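Local coordinates for protein inulin fructotransferase (Bacillus sp. snu-7, PDB 2INV) that cleaves difructose units from inulin by intramolecular fructosyl transfer, probably releasing them as the cyclic dianhydride DFA III, at residues A[265-270]-A[289-294]; A[125-130]-A[164-169]; A[37-42]-A[71-76]; A[15-20]-A[61-66]. All coordinates share one frame; numbering follows the deposited sequence.

Interaction 1 of 4, residues A[265-270]-A[289-294]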
loop_
_atom_site.group_PDB
_atom_site.type_symbol
_atom_site.label_atom_id
_atom_site.label_comp_id
_atom_site.label_asym_id
_atom_site.label_seq_id
_atom_site.Cartn_x
_atom_site.Cartn_y
_atom_site.Cartn_z
ATOM N N CYS A 265 1.499 17.297 -6.523
ATOM C CA CYS A 265 1.304 15.854 -6.490
ATOM C C CYS A 265 2.546 15.251 -5.865
ATOM O O CYS A 265 3.520 15.976 -5.605
ATOM C CB CYS A 265 1.094 15.295 -7.900
ATOM S SG CYS A 265 -0.375 15.938 -8.732
ATOM N N SER A 266 2.526 13.942 -5.625
ATOM C CA SER A 266 3.684 13.304 -5.016
ATOM C C SER A 266 3.977 11.930 -5.591
ATOM O O SER A 266 3.088 11.072 -5.675
ATOM C CB SER A 266 3.484 13.193 -3.500
ATOM O OG SER A 266 4.532 12.457 -2.905
ATOM N N VAL A 267 5.231 11.730 -5.985
ATOM C CA VAL A 267 5.670 10.457 -6.531
ATOM C C VAL A 267 6.798 9.992 -5.617
ATOM O O VAL A 267 7.950 10.421 -5.750
ATOM C CB VAL A 267 6.155 10.630 -7.978
ATOM C CG1 VAL A 267 6.670 9.316 -8.528
ATOM C CG2 VAL A 267 5.001 11.139 -8.838
ATOM N N THR A 268 6.444 9.101 -4.695
ATOM C CA THR A 268 7.367 8.607 -3.689
ATOM C C THR A 268 7.351 7.098 -3.460
ATOM O O THR A 268 6.318 6.445 -3.615
ATOM C CB THR A 268 7.032 9.267 -2.343
ATOM O OG1 THR A 268 6.873 10.679 -2.527
ATOM C CG2 THR A 268 8.119 8.981 -1.324
ATOM N N SER A 269 8.503 6.558 -3.071
ATOM C CA SER A 269 8.625 5.136 -2.757
ATOM C C SER A 269 8.219 4.223 -3.912
ATOM O O SER A 269 7.428 3.300 -3.734
ATOM C CB SER A 269 7.763 4.815 -1.532
ATOM O OG SER A 269 8.110 5.651 -0.445
ATOM N N ASN A 270 8.765 4.477 -5.095
ATOM C CA ASN A 270 8.454 3.671 -6.266
ATOM C C ASN A 270 9.703 3.069 -6.880
ATOM O O ASN A 270 10.815 3.538 -6.651
ATOM C CB ASN A 270 7.744 4.515 -7.334
ATOM C CG ASN A 270 6.398 5.030 -6.873
ATOM O OD1 ASN A 270 5.422 4.281 -6.786
ATOM N ND2 ASN A 270 6.338 6.321 -6.573
ATOM N N ASN A 289 5.609 19.830 -6.982
ATOM C CA ASN A 289 5.484 18.387 -6.830
ATOM C C ASN A 289 6.688 17.768 -6.139
ATOM O O ASN A 289 7.818 18.258 -6.253
ATOM C CB ASN A 289 5.277 17.737 -8.197
ATOM C CG ASN A 289 4.088 18.317 -8.929
ATOM O OD1 ASN A 289 2.938 18.005 -8.618
ATOM N ND2 ASN A 289 4.357 19.185 -9.897
ATOM N N LEU A 290 6.419 16.689 -5.412
ATOM C CA LEU A 290 7.441 15.970 -4.676
ATOM C C LEU A 290 7.774 14.637 -5.335
ATOM O O LEU A 290 6.909 13.766 -5.476
ATOM C CB LEU A 290 6.958 15.745 -3.246
ATOM C CG LEU A 290 7.835 14.950 -2.278
ATOM C CD1 LEU A 290 9.144 15.679 -2.026
ATOM C CD2 LEU A 290 7.073 14.749 -0.975
ATOM N N ILE A 291 9.029 14.505 -5.757
ATOM C CA ILE A 291 9.521 13.289 -6.397
ATOM C C ILE A 291 10.658 12.864 -5.490
ATOM O O ILE A 291 11.766 13.389 -5.588
ATOM C CB ILE A 291 10.074 13.583 -7.790
ATOM C CG1 ILE A 291 9.093 14.486 -8.542
ATOM C CG2 ILE A 291 10.297 12.279 -8.545
ATOM C CD1 ILE A 291 7.791 13.826 -8.869
ATOM N N THR A 292 10.394 11.905 -4.614
ATOM C CA THR A 292 11.414 11.496 -3.671
ATOM C C THR A 292 11.371 10.022 -3.304
ATOM O O THR A 292 10.347 9.360 -3.474
ATOM C CB THR A 292 11.268 12.346 -2.398
ATOM O OG1 THR A 292 12.416 12.189 -1.561
ATOM C CG2 THR A 292 10.016 11.932 -1.626
ATOM N N ALA A 293 12.492 9.523 -2.789
ATOM C CA ALA A 293 12.600 8.131 -2.363
ATOM C C ALA A 293 12.237 7.115 -3.450
ATOM O O ALA A 293 11.628 6.082 -3.160
ATOM C CB ALA A 293 11.725 7.904 -1.139
ATOM N N ASN A 294 12.627 7.396 -4.689
ATOM C CA ASN A 294 12.337 6.493 -5.801
ATOM C C ASN A 294 13.624 5.903 -6.359
ATOM O O ASN A 294 14.673 6.550 -6.344
ATOM C CB ASN A 294 11.643 7.242 -6.946
ATOM C CG ASN A 294 10.309 7.827 -6.543
ATOM O OD1 ASN A 294 9.330 7.105 -6.333
ATOM N ND2 ASN A 294 10.265 9.148 -6.417
HETATM O O HOH W 1 11.615 3.326 -3.964
#

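Interaction 2 of 4, residues A[125-130]-A[164-169]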
loop_
_atom_site.group_PDB
_atom_site.type_symbol
_atom_site.label_atom_id
_atom_site.label_comp_id
_atom_site.label_asym_id
_atom_site.label_seq_id
_atom_site.Cartn_x
_atom_site.Cartn_y
_atom_site.Cartn_z
ATOM N N PHE A 125 -15.487 -1.781 -21.372
ATOM C CA PHE A 125 -16.338 -1.124 -20.401
ATOM C C PHE A 125 -16.212 0.383 -20.540
ATOM O O PHE A 125 -15.113 0.941 -20.476
ATOM C CB PHE A 125 -15.970 -1.555 -18.978
ATOM C CG PHE A 125 -16.257 -3.001 -18.701
ATOM C CD1 PHE A 125 -15.295 -3.979 -18.928
ATOM C CD2 PHE A 125 -17.519 -3.395 -18.262
ATOM C CE1 PHE A 125 -15.591 -5.326 -18.724
ATOM C CE2 PHE A 125 -17.819 -4.729 -18.059
ATOM C CZ PHE A 125 -16.848 -5.702 -18.292
ATOM N N LEU A 126 -17.350 1.035 -20.744
ATOM C CA LEU A 126 -17.382 2.480 -20.871
ATOM C C LEU A 126 -18.346 3.002 -19.830
ATOM O O LEU A 126 -19.563 2.806 -19.919
ATOM C CB LEU A 126 -17.830 2.895 -22.267
ATOM C CG LEU A 126 -17.885 4.405 -22.527
ATOM C CD1 LEU A 126 -16.534 5.050 -22.231
ATOM C CD2 LEU A 126 -18.283 4.639 -23.971
ATOM N N VAL A 127 -17.767 3.649 -18.828
ATOM C CA VAL A 127 -18.511 4.206 -17.719
ATOM C C VAL A 127 -18.832 5.661 -18.010
ATOM O O VAL A 127 -17.931 6.490 -18.159
ATOM C CB VAL A 127 -17.669 4.113 -16.443
ATOM C CG1 VAL A 127 -18.485 4.520 -15.239
ATOM C CG2 VAL A 127 -17.130 2.700 -16.295
ATOM N N LYS A 128 -20.115 5.977 -18.097
ATOM C CA LYS A 128 -20.500 7.347 -18.369
ATOM C C LYS A 128 -21.971 7.572 -18.131
ATOM O O LYS A 128 -22.796 6.678 -18.279
ATOM C CB LYS A 128 -20.161 7.724 -19.811
ATOM C CG LYS A 128 -20.888 6.877 -20.851
ATOM C CD LYS A 128 -20.526 7.342 -22.262
ATOM C CE LYS A 128 -21.312 6.548 -23.295
ATOM N NZ LYS A 128 -21.112 7.075 -24.671
ATOM N N ARG A 129 -22.294 8.787 -17.732
ATOM C CA ARG A 129 -23.679 9.126 -17.508
ATOM C C ARG A 129 -23.899 10.601 -17.673
ATOM O O ARG A 129 -23.004 11.423 -17.418
ATOM C CB ARG A 129 -24.146 8.707 -16.122
ATOM C CG ARG A 129 -25.652 8.837 -15.963
ATOM C CD ARG A 129 -26.136 8.329 -14.626
ATOM N NE ARG A 129 -25.642 9.140 -13.519
ATOM C CZ ARG A 129 -25.869 8.867 -12.240
ATOM N NH1 ARG A 129 -26.582 7.799 -11.905
ATOM N NH2 ARG A 129 -25.387 9.659 -11.291
ATOM N N ALA A 130 -25.094 10.924 -18.140
ATOM C CA ALA A 130 -25.461 12.299 -18.344
ATOM C C ALA A 130 -26.257 12.705 -17.132
ATOM O O ALA A 130 -26.588 11.887 -16.270
ATOM C CB ALA A 130 -26.308 12.433 -19.581
ATOM N N ILE A 164 -11.013 -0.581 -19.707
ATOM C CA ILE A 164 -11.986 0.129 -18.884
ATOM C C ILE A 164 -11.776 1.618 -19.080
ATOM O O ILE A 164 -10.666 2.125 -18.898
ATOM C CB ILE A 164 -11.799 -0.189 -17.389
ATOM C CG1 ILE A 164 -12.146 -1.651 -17.122
ATOM C CG2 ILE A 164 -12.677 0.731 -16.538
ATOM C CD1 ILE A 164 -11.843 -2.111 -15.702
ATOM N N GLU A 165 -12.828 2.326 -19.470
ATOM C CA GLU A 165 -12.705 3.761 -19.670
ATOM C C GLU A 165 -13.822 4.527 -18.995
ATOM O O GLU A 165 -15.009 4.276 -19.226
ATOM C CB GLU A 165 -12.667 4.113 -21.158
ATOM C CG GLU A 165 -12.896 5.583 -21.413
ATOM C CD GLU A 165 -12.357 6.055 -22.743
ATOM O OE1 GLU A 165 -12.235 5.231 -23.673
ATOM O OE2 GLU A 165 -12.045 7.264 -22.851
ATOM N N VAL A 166 -13.430 5.471 -18.151
ATOM C CA VAL A 166 -14.383 6.297 -17.423
ATOM C C VAL A 166 -14.364 7.690 -18.047
ATOM O O VAL A 166 -13.471 8.501 -17.762
ATOM C CB VAL A 166 -13.999 6.382 -15.942
ATOM C CG1 VAL A 166 -14.974 7.273 -15.205
ATOM C CG2 VAL A 166 -14.001 4.977 -15.343
ATOM N N ALA A 167 -15.359 7.968 -18.886
ATOM C CA ALA A 167 -15.434 9.243 -19.588
ATOM C C ALA A 167 -16.131 10.406 -18.870
ATOM O O ALA A 167 -15.923 11.563 -19.239
ATOM C CB ALA A 167 -16.077 9.022 -20.941
ATOM N N SER A 168 -16.957 10.126 -17.866
ATOM C CA SER A 168 -17.638 11.207 -17.152
ATOM C C SER A 168 -16.983 11.434 -15.802
ATOM O O SER A 168 -16.351 10.531 -15.255
ATOM C CB SER A 168 -19.119 10.875 -16.951
ATOM O OG SER A 168 -19.722 10.478 -18.174
ATOM N N ASP A 169 -17.141 12.634 -15.251
ATOM C CA ASP A 169 -16.543 12.917 -13.957
ATOM C C ASP A 169 -17.086 11.905 -12.978
ATOM O O ASP A 169 -18.285 11.608 -12.951
ATOM C CB ASP A 169 -16.837 14.346 -13.525
ATOM C CG ASP A 169 -16.214 15.359 -14.470
ATOM O OD1 ASP A 169 -15.346 14.957 -15.283
ATOM O OD2 ASP A 169 -16.573 16.554 -14.407
#

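Interaction 3 of 4, residues A[37-42]-A[71-76]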
loop_
_atom_site.group_PDB
_atom_site.type_symbol
_atom_site.label_atom_id
_atom_site.label_comp_id
_atom_site.label_asym_id
_atom_site.label_seq_id
_atom_site.Cartn_x
_atom_site.Cartn_y
_atom_site.Cartn_z
ATOM N N VAL A 37 -24.430 -9.868 -22.141
ATOM C CA VAL A 37 -24.944 -10.342 -20.863
ATOM C C VAL A 37 -24.943 -9.259 -19.800
ATOM O O VAL A 37 -25.955 -9.031 -19.137
ATOM C CB VAL A 37 -24.110 -11.534 -20.349
ATOM C CG1 VAL A 37 -24.658 -12.032 -19.030
ATOM C CG2 VAL A 37 -24.114 -12.646 -21.387
ATOM N N ILE A 38 -23.806 -8.592 -19.632
ATOM C CA ILE A 38 -23.707 -7.547 -18.626
ATOM C C ILE A 38 -24.630 -6.380 -18.960
ATOM O O ILE A 38 -25.265 -5.817 -18.068
ATOM C CB ILE A 38 -22.258 -7.054 -18.469
ATOM C CG1 ILE A 38 -21.369 -8.237 -18.079
ATOM C CG2 ILE A 38 -22.184 -5.973 -17.405
ATOM C CD1 ILE A 38 -19.898 -7.901 -17.961
ATOM N N ASN A 39 -24.727 -6.011 -20.234
ATOM C CA ASN A 39 -25.621 -4.914 -20.578
ATOM C C ASN A 39 -27.061 -5.277 -20.204
ATOM O O ASN A 39 -27.814 -4.417 -19.745
ATOM C CB ASN A 39 -25.526 -4.559 -22.064
ATOM C CG ASN A 39 -24.329 -3.668 -22.376
ATOM O OD1 ASN A 39 -23.971 -2.791 -21.588
ATOM N ND2 ASN A 39 -23.713 -3.882 -23.538
ATOM N N ASP A 40 -27.443 -6.545 -20.368
ATOM C CA ASP A 40 -28.802 -6.939 -20.007
ATOM C C ASP A 40 -28.953 -6.929 -18.492
ATOM O O ASP A 40 -30.037 -6.639 -17.985
ATOM C CB ASP A 40 -29.166 -8.325 -20.550
ATOM C CG ASP A 40 -30.659 -8.618 -20.444
ATOM O OD1 ASP A 40 -31.459 -7.909 -21.090
ATOM O OD2 ASP A 40 -31.035 -9.557 -19.715
ATOM N N ILE A 41 -27.882 -7.246 -17.764
ATOM C CA ILE A 41 -27.973 -7.220 -16.308
ATOM C C ILE A 41 -28.156 -5.780 -15.840
ATOM O O ILE A 41 -29.022 -5.498 -15.025
ATOM C CB ILE A 41 -26.720 -7.815 -15.624
ATOM C CG1 ILE A 41 -26.708 -9.338 -15.790
ATOM C CG2 ILE A 41 -26.727 -7.459 -14.145
ATOM C CD1 ILE A 41 -25.384 -9.984 -15.441
ATOM N N ILE A 42 -27.343 -4.868 -16.362
ATOM C CA ILE A 42 -27.458 -3.463 -15.978
ATOM C C ILE A 42 -28.856 -2.968 -16.322
ATOM O O ILE A 42 -29.415 -2.127 -15.616
ATOM C CB ILE A 42 -26.432 -2.569 -16.706
ATOM C CG1 ILE A 42 -25.016 -2.940 -16.268
ATOM C CG2 ILE A 42 -26.702 -1.096 -16.378
ATOM C CD1 ILE A 42 -23.921 -2.245 -17.054
ATOM N N THR A 71 -19.712 -7.125 -27.563
ATOM C CA THR A 71 -20.491 -5.906 -27.309
ATOM C C THR A 71 -20.009 -5.042 -26.138
ATOM O O THR A 71 -19.948 -5.493 -24.994
ATOM C CB THR A 71 -21.971 -6.238 -27.051
ATOM O OG1 THR A 71 -22.495 -6.980 -28.158
ATOM C CG2 THR A 71 -22.780 -4.952 -26.901
ATOM N N GLN A 72 -19.716 -3.778 -26.435
ATOM C CA GLN A 72 -19.244 -2.810 -25.439
ATOM C C GLN A 72 -20.240 -2.604 -24.306
ATOM O O GLN A 72 -21.432 -2.379 -24.549
ATOM C CB GLN A 72 -18.967 -1.454 -26.109
ATOM C CG GLN A 72 -18.745 -0.296 -25.131
ATOM C CD GLN A 72 -18.787 1.059 -25.803
ATOM O OE1 GLN A 72 -19.864 1.614 -26.054
ATOM N NE2 GLN A 72 -17.609 1.604 -26.107
ATOM N N VAL A 73 -19.750 -2.670 -23.071
ATOM C CA VAL A 73 -20.612 -2.489 -21.905
ATOM C C VAL A 73 -20.632 -1.045 -21.447
ATOM O O VAL A 73 -19.586 -0.455 -21.164
ATOM C CB VAL A 73 -20.147 -3.329 -20.706
ATOM C CG1 VAL A 73 -21.040 -3.062 -19.500
ATOM C CG2 VAL A 73 -20.179 -4.802 -21.062
ATOM N N VAL A 74 -21.829 -0.478 -21.372
ATOM C CA VAL A 74 -21.977 0.894 -20.930
ATOM C C VAL A 74 -22.467 0.859 -19.491
ATOM O O VAL A 74 -23.560 0.379 -19.198
ATOM C CB VAL A 74 -22.968 1.644 -21.833
ATOM C CG1 VAL A 74 -23.270 3.012 -21.266
ATOM C CG2 VAL A 74 -22.368 1.780 -23.231
ATOM N N VAL A 75 -21.619 1.342 -18.595
ATOM C CA VAL A 75 -21.926 1.369 -17.179
ATOM C C VAL A 75 -22.401 2.745 -16.780
ATOM O O VAL A 75 -21.645 3.715 -16.788
ATOM C CB VAL A 75 -20.693 0.976 -16.337
ATOM C CG1 VAL A 75 -21.033 1.026 -14.858
ATOM C CG2 VAL A 75 -20.229 -0.416 -16.737
ATOM N N ASP A 76 -23.675 2.822 -16.423
ATOM C CA ASP A 76 -24.269 4.084 -16.029
ATOM C C ASP A 76 -25.000 4.026 -14.695
ATOM O O ASP A 76 -25.923 4.791 -14.461
ATOM C CB ASP A 76 -25.205 4.578 -17.134
ATOM C CG ASP A 76 -26.366 3.641 -17.369
ATOM O OD1 ASP A 76 -26.238 2.429 -17.079
ATOM O OD2 ASP A 76 -27.412 4.104 -17.864
#

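Interaction 4 of 4, residues A[15-20]-A[61-66]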
loop_
_atom_site.group_PDB
_atom_site.type_symbol
_atom_site.label_atom_id
_atom_site.label_comp_id
_atom_site.label_asym_id
_atom_site.label_seq_id
_atom_site.Cartn_x
_atom_site.Cartn_y
_atom_site.Cartn_z
ATOM N N TYR A 15 -25.535 -10.784 -9.207
ATOM C CA TYR A 15 -25.710 -11.613 -10.396
ATOM C C TYR A 15 -24.411 -12.376 -10.645
ATOM O O TYR A 15 -23.331 -11.948 -10.224
ATOM C CB TYR A 15 -25.994 -10.780 -11.654
ATOM C CG TYR A 15 -27.132 -9.776 -11.589
ATOM C CD1 TYR A 15 -27.022 -8.614 -10.830
ATOM C CD2 TYR A 15 -28.287 -9.954 -12.351
ATOM C CE1 TYR A 15 -28.023 -7.650 -10.833
ATOM C CE2 TYR A 15 -29.304 -8.991 -12.365
ATOM C CZ TYR A 15 -29.164 -7.844 -11.606
ATOM O OH TYR A 15 -30.153 -6.887 -11.610
ATOM N N ASP A 16 -24.522 -13.506 -11.333
ATOM C CA ASP A 16 -23.366 -14.333 -11.691
ATOM C C ASP A 16 -23.504 -14.300 -13.215
ATOM O O ASP A 16 -24.547 -14.683 -13.736
ATOM C CB ASP A 16 -23.568 -15.766 -11.202
ATOM C CG ASP A 16 -22.499 -16.719 -11.717
ATOM O OD1 ASP A 16 -22.263 -16.743 -12.944
ATOM O OD2 ASP A 16 -21.907 -17.468 -10.903
ATOM N N VAL A 17 -22.499 -13.835 -13.946
ATOM C CA VAL A 17 -22.679 -13.770 -15.390
ATOM C C VAL A 17 -23.048 -15.089 -16.066
ATOM O O VAL A 17 -23.741 -15.072 -17.085
ATOM C CB VAL A 17 -21.451 -13.148 -16.131
ATOM C CG1 VAL A 17 -21.318 -11.678 -15.778
ATOM C CG2 VAL A 17 -20.182 -13.905 -15.807
ATOM N N THR A 18 -22.646 -16.226 -15.498
ATOM C CA THR A 18 -22.960 -17.509 -16.132
ATOM C C THR A 18 -24.393 -18.055 -15.974
ATOM O O THR A 18 -24.808 -18.897 -16.771
ATOM C CB THR A 18 -21.982 -18.624 -15.666
ATOM O OG1 THR A 18 -22.259 -18.976 -14.304
ATOM C CG2 THR A 18 -20.537 -18.144 -15.770
ATOM N N THR A 19 -25.149 -17.591 -14.979
ATOM C CA THR A 19 -26.513 -18.097 -14.764
ATOM C C THR A 19 -27.609 -17.224 -15.353
ATOM O O THR A 19 -28.762 -17.642 -15.455
ATOM C CB THR A 19 -26.862 -18.190 -13.274
ATOM O OG1 THR A 19 -26.680 -16.904 -12.663
ATOM C CG2 THR A 19 -26.001 -19.215 -12.574
ATOM N N TRP A 20 -27.248 -16.009 -15.731
ATOM C CA TRP A 20 -28.219 -15.062 -16.228
ATOM C C TRP A 20 -28.538 -15.106 -17.720
ATOM O O TRP A 20 -27.702 -14.758 -18.559
ATOM C CB TRP A 20 -27.757 -13.674 -15.795
ATOM C CG TRP A 20 -28.585 -12.597 -16.324
ATOM C CD1 TRP A 20 -28.464 -12.003 -17.538
ATOM C CD2 TRP A 20 -29.692 -11.981 -15.675
ATOM N NE1 TRP A 20 -29.432 -11.048 -17.694
ATOM C CE2 TRP A 20 -30.204 -11.014 -16.563
ATOM C CE3 TRP A 20 -30.310 -12.159 -14.429
ATOM C CZ2 TRP A 20 -31.300 -10.212 -16.246
ATOM C CZ3 TRP A 20 -31.405 -11.364 -14.109
ATOM C CH2 TRP A 20 -31.889 -10.401 -15.019
ATOM N N ILE A 61 -20.831 -10.790 -10.577
ATOM C CA ILE A 61 -19.726 -11.718 -10.349
ATOM C C ILE A 61 -19.317 -12.441 -11.627
ATOM O O ILE A 61 -20.184 -12.937 -12.362
ATOM C CB ILE A 61 -20.130 -12.791 -9.315
ATOM C CG1 ILE A 61 -20.588 -12.121 -8.019
ATOM C CG2 ILE A 61 -18.981 -13.749 -9.077
ATOM C CD1 ILE A 61 -19.581 -11.172 -7.413
ATOM N N ILE A 62 -18.014 -12.517 -11.899
ATOM C CA ILE A 62 -17.565 -13.213 -13.098
ATOM C C ILE A 62 -16.730 -14.438 -12.720
ATOM O O ILE A 62 -15.547 -14.327 -12.390
ATOM C CB ILE A 62 -16.740 -12.291 -14.013
ATOM C CG1 ILE A 62 -17.582 -11.072 -14.407
ATOM C CG2 ILE A 62 -16.322 -13.042 -15.280
ATOM C CD1 ILE A 62 -16.793 -9.934 -15.034
ATOM N N PRO A 63 -17.358 -15.624 -12.728
ATOM C CA PRO A 63 -16.751 -16.923 -12.406
ATOM C C PRO A 63 -15.476 -17.241 -13.199
ATOM O O PRO A 63 -15.244 -16.689 -14.273
ATOM C CB PRO A 63 -17.868 -17.902 -12.739
ATOM C CG PRO A 63 -19.068 -17.167 -12.264
ATOM C CD PRO A 63 -18.831 -15.734 -12.747
ATOM N N PRO A 64 -14.609 -18.106 -12.650
ATOM C CA PRO A 64 -13.387 -18.456 -13.374
ATOM C C PRO A 64 -13.772 -18.948 -14.764
ATOM O O PRO A 64 -14.596 -19.841 -14.893
ATOM C CB PRO A 64 -12.791 -19.573 -12.514
ATOM C CG PRO A 64 -13.114 -19.095 -11.141
ATOM C CD PRO A 64 -14.537 -18.561 -11.249
ATOM N N GLY A 65 -13.175 -18.377 -15.802
ATOM C CA GLY A 65 -13.508 -18.827 -17.137
ATOM C C GLY A 65 -13.074 -17.970 -18.301
ATOM O O GLY A 65 -12.569 -16.866 -18.140
ATOM N N ASP A 66 -13.274 -18.519 -19.494
ATOM C CA ASP A 66 -12.934 -17.853 -20.746
ATOM C C ASP A 66 -14.211 -17.243 -21.325
ATOM O O ASP A 66 -15.141 -17.966 -21.687
ATOM C CB ASP A 66 -12.341 -18.852 -21.750
ATOM C CG ASP A 66 -10.969 -19.355 -21.338
ATOM O OD1 ASP A 66 -10.204 -18.573 -20.732
ATOM O OD2 ASP A 66 -10.643 -20.526 -21.627
#

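Interaction 1 of 4, residues A[265-270]-A[289-294]
The carboxamide of Asn294 lies alongside that of Asn270. The two side chains point the same way, and their amide planes are only 8° apart. Asn294 OD1 accepts two bonds from one residue, from Asn270 N at 3.0 Å and from Asn270 ND2 at 3.1 Å. Its ND2 turns to Val267 O, 2.7 Å away. This bond is nearly straight (177°) and stays in the Asn294 amide plane, but it meets the carbonyl from above its plane. Thr292 N reaches Val267 O from the opposite face, so this buried oxygen is gripped twice. CG of Asn294 is anti to its carbonyl carbon (chi1 -62°), which swings the amide back beside its own N.

Strands 266-268 and 290-292 are parallel neighbours in successive coils of the right-handed beta-helix. At their start Asn289 OD1 takes Cys265 N at 2.6 Å. On one face Ile291 CD1 packs against Val267 CB at 3.7 Å. On the other, the methyls Thr268 CG2 and Thr292 CG2 meet at 3.5 Å. That second face also carries Ser266 and Leu290, and it turns to the other subunits. Thr292 OG1 bonds to Asp331 of the second subunit. Ser269 OG is hydrogen-bonded to Ser269 OG of both other subunits, and the Ser269 side chain lies about 5 Å from a bound phosphonate.

The row of asparagines continues in both directions. Asn270 OD1 takes Asn247 N, and Asn294 N donates to Asn332 OD1. The side-chain oxygens of Asn270, Asn294 and Asn332 thus take up backbone N-H groups at the turns, and the Asn270 and Asn294 amides probably polarise each other.

Interaction 2 of 4, residues A[125-130]-A[164-169]
Glu165 stands beside Leu126 on one face of a parallel strand pair in the right-handed beta-helix. Its CB lies 4.1 Å from Leu126 CD1. CG comes closer, 3.8 Å from the same methyl, and the two side chains run side by side. CG is anti to the backbone N (chi1 165°) and the chain stays extended, which carries the carboxylate past the leucine. At the tip, OE1 is bonded to Gln123 NE2, two residues before Phe125. The carboxylate is thus tied to the strand that its own aliphatic part covers. Leu126 CD1 also rests 3.5 Å from Glu165 O.

The opposite face of the pair is apolar. Val127 and Val166 point the same way, with Val127 CB 3.9 Å from Val166 CG2. Phe125 and Ile164 are paired on this face too. All four are buried inside the coil. Val127 and Val166 touch Phe173, Val127 and Ile164 touch strand 135-146, and Phe125 packs on Val73.

Three backbone bonds join the two segments. Glu165 N donates to Phe125 O, Val127 N to Glu165 O, and Ala167 N to Val127 O. After Val127 the register slips by one residue, and Lys128 lies nearest Ser168 instead of Ala167. Both chains leave the regular strand there. The Lys128 chain extends away into the more exposed part of the contact. Ser168 takes over from the backbone at this point. Its OG accepts Arg129 N at 3.1 Å and sits 3.2 Å from Lys128 CB, while Ser168 N is buried by the contact with no partner in the model.

Interaction 3 of 4, residues A[37-42]-A[71-76]
Ile38 and Ile42 press on Val73, where helix 30-48 covers the N-terminal end of the beta-helix. An amphipathic helix used as such a cap is common in parallel beta-helix proteins. The tight part of the contact is apolar and buried. Ile38 CG2 meets Val73 CG1 at 3.8 Å, the two side chains crossing at about a right angle. Ile42 reaches the same methyl with CD1, at 3.9 Å, and CD1 also touches Val75 CG2. An extended Ile42 side chain (chi2 173°) brings this tip over the strand. Phe125, on the next strand, and Ile60 join the same core. Backbone spacing grows along the strand, from 5.7 Å between the CA atoms of Asn39 and Val73 to 7.4 Å between those of Ile42 and Val75, and the Ile42 side chain spans the wider part.

The other side of the contact is partly exposed and mostly polar. It holds Thr71 and Asp76, with Val74 as the apolar exception. Asp76 OD1 only approaches the Ile42 CG2 methyl, while its OD2 forms a salt bridge to Lys46 farther along the helix. Thr71 OG1 is bonded to Asp33.

Between the two parts sits Asn39. Strand 73-75 bonds to strand 123-127 through Val73 and Val75, and the groups of Gln72 and Val74 face the other way. The carboxamide of Asn39 bonds to these groups much as a neighbouring strand would. Asn39 ND2 donates to Gln72 O at 2.9 Å, nearly straight at 171°. Asn39 OD1 accepts Val74 N at 3.2 Å, in the carbonyl plane and on a lone pair.

Interaction 4 of 4, residues A[15-20]-A[61-66]
Asp16 lays its carboxylate against the ring of Pro63. Asp16 OD2 is 3.2 Å and Asp16 OD1 3.3 Å from Pro63 CG. On the backbone, Ile61 N donates to Tyr15 O at 2.8 Å, and Val17 N donates to Ile61 O at 2.9 Å. They make one parallel bridge between Asp16 and Ile61. Val17 then wedges in beside the turn. Val17 CG2 lies 3.8 Å from Pro63 CD and 4.0 Å from Ile62 CG2. The methyl of Thr18 meets the proline ring tip to tip.

An Asx turn sets this up. Asp16 OD1 accepts Thr18 N nearly along the C-O axis. It also accepts Thr18 OG1, from above the carboxylate plane. These two bonds hold the carboxylate against Pro63 CG, where the chain turns away from strand 58-62.

Farther out, Tyr15 CD2 lies 3.6 Å above the Trp20 ring plane, offset toward its rim. Tyr15 OH is bonded to Asp44 and Arg48 of helix 30-48, and Trp20 NE1 to Asp40. Strand 14-16 thus lies at the edge of strand 58-62, with helix 30-48 packed on Tyr15 and Trp20, and Ile62 turned to strand 111-115.

Overall arrangement
All four contacts belong to one right-handed parallel beta-helix. Interactions 4 and 3 come first along the chain, and their segments alternate. Their centres are 14 Å apart, and helix 30-48 links them at the N-terminal end. Interaction 2 follows, with its centre 12 Å from that of interaction 3. They touch through neighbouring strands 73-75 and 123-127, so 71-76, 125-130 and 164-169 are three consecutive steps of the solenoid. Interaction 1 comes last, with its centre 29 Å from interaction 2 and about 40 Å from interaction 4. Interactions 1 and 4 touch both other subunits of the trimer and interaction 2 one of them, whereas none touches interaction 3.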